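Local coordinates for adenosine 5'-monophosphoramidase (Candida albicans, PDB 6IQ1), which hydrolyses adenosine 5'-monophosphoramidates to AMP and an amine, as a homodimeric histidine triad enzyme of the HINT family, at the interface of chains A and B. Residues are numbered along the deposited sequence; one frame, centred on the assembly and turned at random. Chains: chain A/B, Adenosine 5'-monophosphoramidase.

The interface of chains A and B. Residues chain A 136-137, 140; chain B 22, 32, 39-40, 75.
A:Leu140 touches three leucines of chain B through CB and both methyls. CB of A:Leu140, at the base, meets the methyl CD2 of B:Leu22 at 3.9 Å. From there the chain forks: CD1 of A:Leu140 leans toward CD2 of B:Leu32 (4.0 Å), with the same methyl of B:Leu22 a little farther off, while CD2 points to the other side and reaches CD1 of B:Leu75. The first torsion (chi1 -69°) swings CG beside the backbone N, and chi2 of 171° then sends CD1 toward B:Leu32 and CD2 toward B:Leu75. One turn earlier, A:Leu136 holds CG anti to its backbone N (chi1 -179°) and pushes its fork in between B:Leu32 and the B:Glu39–B:Ala40 segment. CD2 of A:Leu136 packs 3.7 Å from CD2 of B:Leu32 and 3.9 Å from CA of B:Ala40, and also borders the backbone carbonyl O of B:Glu39. CD1 of A:Leu136 lies alongside the extended side chain of B:Glu39, 3.8 Å from the carboxylate OE2 of B:Glu39, with CG slightly farther off. A:His137 touches the edge of the patch in two places: CB of A:His137 meets CD1 of B:Leu32 at 4.0 Å, and the ring carbon CD2 of A:His137 meets CD2 of B:Leu22 at 3.9 Å, the histidine and leucine side chains running past each other in opposite directions. B:Leu22 thus puts one methyl between A:His137 and A:Leu140, and B:Leu32 divides its two methyls among all three helix residues. The three chain A residues lie on the C-terminal helix 130-147, which packs on the partner subunit against strands 21-24 and 28-32 and the loops bearing B:Glu39, B:Ala40 and B:Leu75. The centre of this patch lies about 16 Å from B:His106, the active-site histidine. The twofold axis repeats the contact at the opposite end with the chains exchanged, and the patch adds to the homodimer interface at its outer flank.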
loop_
_atom_site.group_PDB
_atom_site.type_symbol
_atom_site.label_atom_id
_atom_site.label_comp_id
_atom_site.label_asym_id
_atom_site.label_seq_id
_atom_site.Cartn_x
_atom_site.Cartn_y
_atom_site.Cartn_z
ATOM N N LEU A 136 3.852 18.244 -16.313
ATOM C CA LEU A 136 3.537 16.845 -16.052
ATOM C C LEU A 136 2.039 16.653 -15.878
ATOM O O LEU A 136 1.471 15.673 -16.372
ATOM C CB LEU A 136 4.297 16.359 -14.821
ATOM C CG LEU A 136 4.082 14.891 -14.456
ATOM C CD1 LEU A 136 4.898 13.958 -15.358
ATOM C CD2 LEU A 136 4.410 14.658 -12.986
ATOM N N HIS A 137 1.377 17.604 -15.204
ATOM C CA HIS A 137 -0.070 17.530 -15.026
ATOM C C HIS A 137 -0.797 17.623 -16.360
ATOM O O HIS A 137 -1.773 16.904 -16.599
ATOM C CB HIS A 137 -0.538 18.638 -14.091
ATOM C CG HIS A 137 -1.994 18.557 -13.749
ATOM N ND1 HIS A 137 -2.876 19.592 -13.980
ATOM C CD2 HIS A 137 -2.722 17.561 -13.191
ATOM C CE1 HIS A 137 -4.082 19.237 -13.576
ATOM N NE2 HIS A 137 -4.015 18.010 -13.092
ATOM N N LEU A 140 -0.377 14.247 -18.094
ATOM C CA LEU A 140 -1.126 13.169 -17.449
ATOM C C LEU A 140 -2.625 13.354 -17.637
ATOM O O LEU A 140 -3.352 12.373 -17.818
ATOM C CB LEU A 140 -0.774 13.088 -15.958
ATOM C CG LEU A 140 0.638 12.609 -15.595
ATOM C CD1 LEU A 140 0.915 12.795 -14.104
ATOM C CD2 LEU A 140 0.850 11.158 -16.035
ATOM N N LEU B 22 -5.978 14.775 -10.460
ATOM C CA LEU B 22 -5.853 13.733 -11.461
ATOM C C LEU B 22 -7.202 13.034 -11.563
ATOM O O LEU B 22 -8.107 13.540 -12.230
ATOM C CB LEU B 22 -4.675 12.807 -11.112
ATOM C CG LEU B 22 -3.235 13.337 -11.301
ATOM C CD1 LEU B 22 -2.222 12.337 -10.806
ATOM C CD2 LEU B 22 -2.939 13.659 -12.761
ATOM N N LEU B 32 -1.024 15.114 -7.748
ATOM C CA LEU B 32 0.433 15.023 -7.769
ATOM C C LEU B 32 1.043 15.378 -6.418
ATOM O O LEU B 32 0.594 16.303 -5.730
ATOM C CB LEU B 32 1.001 15.965 -8.822
ATOM C CG LEU B 32 0.937 15.535 -10.285
ATOM C CD1 LEU B 32 1.435 16.668 -11.196
ATOM C CD2 LEU B 32 1.735 14.252 -10.525
ATOM N N GLU B 39 9.170 10.926 -10.560
ATOM C CA GLU B 39 8.599 11.900 -11.485
ATOM C C GLU B 39 7.093 12.092 -11.272
ATOM O O GLU B 39 6.633 13.198 -10.937
ATOM C CB GLU B 39 8.897 11.501 -12.926
ATOM C CG GLU B 39 8.423 12.566 -13.888
ATOM C CD GLU B 39 8.816 12.294 -15.309
ATOM O OE1 GLU B 39 9.463 11.250 -15.566
ATOM O OE2 GLU B 39 8.481 13.137 -16.168
ATOM N N ALA B 40 6.307 11.045 -11.474
ATOM C CA ALA B 40 4.856 11.178 -11.326
ATOM C C ALA B 40 4.378 10.541 -10.029
ATOM O O ALA B 40 3.474 9.708 -10.020
ATOM C CB ALA B 40 4.138 10.570 -12.524
ATOM N N LEU B 75 -0.361 6.770 -15.973
ATOM C CA LEU B 75 1.090 6.910 -15.950
ATOM C C LEU B 75 1.806 5.957 -16.904
ATOM O O LEU B 75 3.034 5.987 -16.963
ATOM C CB LEU B 75 1.614 6.684 -14.532
ATOM C CG LEU B 75 1.595 7.790 -13.483
ATOM C CD1 LEU B 75 0.202 8.374 -13.271
ATOM C CD2 LEU B 75 2.126 7.230 -12.199
#